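PDB 3BM3: PspGI restriction endonuclease from Pyrococcus sp. GI-H, which probably cleaves double-stranded DNA at a specific recognition sequence as a type II restriction endonuclease, flipping bases out of the bound substrate. Local coordinates for residues I125-K136 / E173-F181. The protein carries 2 engineered substitutions. Sequence-based numbering, arbitrary orientation.
Sequences IKIYDYITEGEK and EAQILRNKF. With nucleotides of chain A.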
loop_
_atom_site.group_PDB
_atom_site.type_symbol
_atom_site.label_atom_id
_atom_site.label_comp_id
_atom_site.label_asym_id
_atom_site.label_seq_id
_atom_site.Cartn_x
_atom_site.Cartn_y
_atom_site.Cartn_z
ATOM N N ILE C 125 10.629 -3.940 15.470
ATOM C CA ILE C 125 11.014 -5.283 15.819
ATOM C C ILE C 125 12.128 -5.652 14.852
ATOM O O ILE C 125 11.899 -5.858 13.675
ATOM C CB ILE C 125 9.845 -6.268 15.703
ATOM C CG1 ILE C 125 8.716 -5.832 16.626
ATOM C CG2 ILE C 125 10.343 -7.690 16.015
ATOM C CD1 ILE C 125 7.480 -6.712 16.500
ATOM N N LYS C 126 13.350 -5.698 15.357
ATOM C CA LYS C 126 14.499 -5.935 14.490
ATOM C C LYS C 126 14.458 -7.362 13.995
ATOM O O LYS C 126 14.131 -8.287 14.739
ATOM C CB LYS C 126 15.815 -5.618 15.192
ATOM C CG LYS C 126 16.129 -4.131 15.233
ATOM C CD LYS C 126 15.586 -3.503 16.511
ATOM C CE LYS C 126 15.290 -2.024 16.384
ATOM N NZ LYS C 126 14.336 -1.629 17.429
ATOM N N ILE C 127 14.743 -7.523 12.711
ATOM C CA ILE C 127 14.686 -8.811 12.068
ATOM C C ILE C 127 16.050 -9.398 11.864
ATOM O O ILE C 127 16.209 -10.621 11.960
ATOM C CB ILE C 127 13.970 -8.703 10.695
ATOM C CG1 ILE C 127 12.523 -8.209 10.883
ATOM C CG2 ILE C 127 13.964 -10.020 9.990
ATOM C CD1 ILE C 127 11.736 -9.022 11.886
ATOM N N TYR C 128 17.000 -8.532 11.544
ATOM C CA TYR C 128 18.386 -8.907 11.292
ATOM C C TYR C 128 19.308 -8.233 12.272
ATOM O O TYR C 128 19.126 -7.064 12.582
ATOM C CB TYR C 128 18.756 -8.457 9.885
ATOM C CG TYR C 128 17.830 -9.025 8.827
ATOM C CD1 TYR C 128 17.874 -10.361 8.494
ATOM C CD2 TYR C 128 16.906 -8.229 8.164
ATOM C CE1 TYR C 128 17.037 -10.909 7.527
ATOM C CE2 TYR C 128 16.054 -8.768 7.216
ATOM C CZ TYR C 128 16.136 -10.109 6.878
ATOM O OH TYR C 128 15.312 -10.659 5.914
ATOM N N ASP C 129 20.326 -8.971 12.720
ATOM C CA ASP C 129 21.314 -8.450 13.660
ATOM C C ASP C 129 22.057 -7.297 12.998
ATOM O O ASP C 129 22.495 -6.355 13.666
ATOM C CB ASP C 129 22.302 -9.553 14.071
ATOM C CG ASP C 129 21.611 -10.741 14.719
ATOM O OD1 ASP C 129 20.875 -10.533 15.713
ATOM O OD2 ASP C 129 21.781 -11.879 14.207
ATOM N N TYR C 130 22.135 -7.353 11.675
ATOM C CA TYR C 130 23.066 -6.527 10.903
ATOM C C TYR C 130 22.422 -5.339 10.190
ATOM O O TYR C 130 23.120 -4.573 9.522
ATOM C CB TYR C 130 23.810 -7.411 9.896
ATOM C CG TYR C 130 22.903 -8.283 9.065
ATOM C CD1 TYR C 130 22.278 -7.778 7.935
ATOM C CD2 TYR C 130 22.659 -9.610 9.418
ATOM C CE1 TYR C 130 21.435 -8.559 7.174
ATOM C CE2 TYR C 130 21.828 -10.408 8.656
ATOM C CZ TYR C 130 21.213 -9.874 7.537
ATOM O OH TYR C 130 20.369 -10.643 6.758
ATOM N N ILE C 131 21.102 -5.214 10.321
ATOM C CA ILE C 131 20.306 -4.099 9.786
ATOM C C ILE C 131 19.475 -3.590 10.976
ATOM O O ILE C 131 18.944 -4.400 11.735
ATOM C CB ILE C 131 19.332 -4.582 8.642
ATOM C CG1 ILE C 131 20.091 -5.013 7.392
ATOM C CG2 ILE C 131 18.358 -3.500 8.240
ATOM C CD1 ILE C 131 19.190 -5.630 6.313
ATOM N N THR C 132 19.389 -2.279 11.174
ATOM C CA THR C 132 18.586 -1.740 12.292
ATOM C C THR C 132 17.101 -1.696 11.926
ATOM O O THR C 132 16.247 -1.689 12.807
ATOM C CB THR C 132 19.049 -0.322 12.780
ATOM O OG1 THR C 132 19.153 0.571 11.670
ATOM C CG2 THR C 132 20.393 -0.407 13.501
ATOM N N GLU C 133 16.799 -1.664 10.635
ATOM C CA GLU C 133 15.410 -1.588 10.199
ATOM C C GLU C 133 14.682 -2.908 10.423
ATOM O O GLU C 133 15.295 -3.973 10.428
ATOM C CB GLU C 133 15.313 -1.142 8.740
ATOM C CG GLU C 133 13.952 -0.590 8.386
ATOM C CD GLU C 133 13.365 0.307 9.483
ATOM O OE1 GLU C 133 13.848 1.462 9.676
ATOM O OE2 GLU C 133 12.432 -0.154 10.178
ATOM N N GLY C 134 13.372 -2.837 10.619
ATOM C CA GLY C 134 12.622 -4.024 10.966
ATOM C C GLY C 134 11.152 -3.823 10.747
ATOM O O GLY C 134 10.729 -2.945 9.994
ATOM N N GLU C 135 10.371 -4.666 11.395
ATOM C CA GLU C 135 8.951 -4.592 11.279
ATOM C C GLU C 135 8.360 -3.695 12.366
ATOM O O GLU C 135 8.888 -3.610 13.491
ATOM C CB GLU C 135 8.344 -5.970 11.267
ATOM C CG GLU C 135 8.789 -6.791 10.105
ATOM C CD GLU C 135 8.478 -6.106 8.783
ATOM O OE1 GLU C 135 7.299 -5.923 8.492
ATOM O OE2 GLU C 135 9.438 -5.710 8.092
ATOM N N LYS C 136 7.266 -3.025 12.023
ATOM C CA LYS C 136 6.734 -1.965 12.859
ATOM C C LYS C 136 5.208 -2.052 12.962
ATOM O O LYS C 136 4.467 -1.277 12.350
ATOM C CB LYS C 136 7.210 -0.605 12.347
ATOM C CG LYS C 136 6.936 0.533 13.305
ATOM C CD LYS C 136 7.234 1.880 12.671
ATOM C CE LYS C 136 6.243 2.903 13.145
ATOM N NZ LYS C 136 6.741 4.268 12.919
ATOM N N GLU C 173 4.057 -8.337 6.567
ATOM C CA GLU C 173 4.634 -8.103 7.867
ATOM C C GLU C 173 4.576 -9.377 8.736
ATOM O O GLU C 173 5.550 -9.795 9.369
ATOM C CB GLU C 173 3.926 -6.943 8.556
ATOM C CG GLU C 173 4.501 -6.646 9.882
ATOM C CD GLU C 173 3.844 -5.496 10.581
ATOM O OE1 GLU C 173 2.974 -4.839 9.982
ATOM O OE2 GLU C 173 4.174 -5.293 11.758
ATOM N N ALA C 174 3.413 -9.991 8.734
ATOM C CA ALA C 174 3.173 -11.208 9.517
ATOM C C ALA C 174 4.141 -12.297 9.073
ATOM O O ALA C 174 4.694 -13.026 9.905
ATOM C CB ALA C 174 1.707 -11.661 9.367
ATOM N N GLN C 175 4.360 -12.411 7.773
ATOM C CA GLN C 175 5.241 -13.460 7.261
ATOM C C GLN C 175 6.663 -13.205 7.740
ATOM O O GLN C 175 7.344 -14.106 8.216
ATOM C CB GLN C 175 5.177 -13.488 5.732
ATOM C CG GLN C 175 6.376 -14.134 5.040
ATOM C CD GLN C 175 6.617 -15.567 5.472
ATOM O OE1 GLN C 175 5.669 -16.266 5.903
ATOM N NE2 GLN C 175 7.903 -16.026 5.371
ATOM N N ILE C 176 7.108 -11.963 7.622
ATOM C CA ILE C 176 8.450 -11.614 8.059
ATOM C C ILE C 176 8.640 -11.943 9.543
ATOM O O ILE C 176 9.629 -12.548 9.933
ATOM C CB ILE C 176 8.750 -10.152 7.786
ATOM C CG1 ILE C 176 8.757 -9.937 6.257
ATOM C CG2 ILE C 176 10.108 -9.734 8.361
ATOM C CD1 ILE C 176 8.632 -8.432 5.897
ATOM N N LEU C 177 7.638 -11.600 10.348
ATOM C CA LEU C 177 7.670 -11.837 11.796
ATOM C C LEU C 177 7.568 -13.318 12.133
ATOM O O LEU C 177 8.306 -13.807 12.985
ATOM C CB LEU C 177 6.544 -11.063 12.436
ATOM C CG LEU C 177 6.840 -9.553 12.483
ATOM C CD1 LEU C 177 5.579 -8.803 12.890
ATOM C CD2 LEU C 177 8.032 -9.243 13.415
ATOM N N ARG C 178 6.699 -14.031 11.435
ATOM C CA ARG C 178 6.562 -15.475 11.650
ATOM C C ARG C 178 7.808 -16.221 11.251
ATOM O O ARG C 178 8.207 -17.209 11.910
ATOM C CB ARG C 178 5.349 -16.009 10.924
ATOM C CG ARG C 178 4.122 -15.619 11.623
ATOM C CD ARG C 178 2.876 -16.195 11.040
ATOM N NE ARG C 178 1.773 -15.472 11.654
ATOM C CZ ARG C 178 1.266 -15.728 12.868
ATOM N NH1 ARG C 178 1.714 -16.746 13.606
ATOM N NH2 ARG C 178 0.282 -14.978 13.339
ATOM N N ASN C 179 8.432 -15.764 10.181
ATOM C CA ASN C 179 9.673 -16.358 9.755
ATOM C C ASN C 179 10.696 -16.236 10.862
ATOM O O ASN C 179 11.380 -17.218 11.193
ATOM C CB ASN C 179 10.148 -15.674 8.481
ATOM C CG ASN C 179 11.310 -16.365 7.841
ATOM O OD1 ASN C 179 11.633 -17.496 8.192
ATOM N ND2 ASN C 179 11.942 -15.706 6.867
ATOM N N LYS C 180 10.777 -15.064 11.484
ATOM C CA LYS C 180 11.793 -14.812 12.484
ATOM C C LYS C 180 11.448 -15.419 13.845
ATOM O O LYS C 180 12.317 -16.011 14.514
ATOM C CB LYS C 180 12.060 -13.320 12.625
ATOM C CG LYS C 180 13.029 -13.065 13.772
ATOM C CD LYS C 180 13.646 -11.731 13.756
ATOM C CE LYS C 180 14.777 -11.664 14.776
ATOM N NZ LYS C 180 15.880 -12.577 14.388
ATOM N N PHE C 181 10.190 -15.276 14.243
ATOM C CA PHE C 181 9.766 -15.575 15.617
ATOM C C PHE C 181 8.919 -16.818 15.773
ATOM O O PHE C 181 8.628 -17.219 16.909
ATOM C CB PHE C 181 9.041 -14.373 16.230
ATOM C CG PHE C 181 9.909 -13.165 16.363
ATOM C CD1 PHE C 181 10.832 -13.065 17.397
ATOM C CD2 PHE C 181 9.845 -12.136 15.432
ATOM C CE1 PHE C 181 11.627 -11.948 17.520
ATOM C CE2 PHE C 181 10.667 -11.035 15.546
ATOM C CZ PHE C 181 11.575 -10.953 16.587
ATOM P P DA A 2 14.165 4.222 5.045
ATOM O OP1 DA A 2 15.134 3.096 5.043
ATOM O OP2 DA A 2 13.782 4.871 3.761
ATOM O "O5'" DA A 2 12.832 3.717 5.756
ATOM C "C5'" DA A 2 12.881 3.147 7.060
ATOM C "C4'" DA A 2 11.489 2.976 7.622
ATOM O "O4'" DA A 2 10.848 4.270 7.735
ATOM C "C3'" DA A 2 10.523 2.137 6.792
ATOM O "O3'" DA A 2 9.524 1.617 7.668
ATOM C "C2'" DA A 2 9.921 3.172 5.861
ATOM C "C1'" DA A 2 9.797 4.383 6.777
ATOM N N9 DA A 2 9.966 5.661 6.091
ATOM C C8 DA A 2 10.913 5.989 5.155
ATOM N N7 DA A 2 10.842 7.232 4.743
ATOM C C5 DA A 2 9.769 7.754 5.450
ATOM C C6 DA A 2 9.183 9.025 5.467
ATOM N N6 DA A 2 9.621 10.049 4.728
ATOM N N1 DA A 2 8.121 9.217 6.280
ATOM C C2 DA A 2 7.687 8.191 7.021
ATOM N N3 DA A 2 8.158 6.947 7.093
ATOM C C4 DA A 2 9.213 6.794 6.274
HETATM O O HOH W 1 2.154 -2.529 10.932
#
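Ile-127 lays its CG1 arm across Ile-176 at about a right angle, Ile-127 CG1 meeting Ile-176 CG2 at 3.8 Å, while its CD1 runs against the aliphatic chain of Lys-180. That lysine passes in the opposing direction and bends at its last torsion (chi4 66°), which brings NZ to Ile-127 O at 3.1 Å; the donor stands 42° out of the carbonyl plane. Ile-125 extends the apolar patch: its CG2 lies 3.4 Å from Phe-181 CE2, and Leu-177 CD2 packs on the same methyl. The short, weakly bonded strands 125-126 and 134-135 pair antiparallel through mutual backbone bonds between Ile-125 and Glu-135, and this hairpin packs on helix 167-181, both within the sequence assigned to the EcoRII C-terminal family (PDDEXK clan). Glu-135, bent at chi2 (-57°), crosses Ile-176; OE1 is salt-bridged to Arg-168 and OE2 hydrogen-bonded to Tyr-199, both of the second subunit. A water donates to Lys-136 O and Glu-173 OE1, 2.6 Å from the latter. In the hairpin loop, Glu-133 OE2 accepts Gly-134 N at 2.9 Å, and OE1 lies 3.3 Å from C5' of DA2 of chain A. Replacing Glu-133 with an alanine is likely to leave Gly-134 N without this acceptor and open a gap beside that sugar.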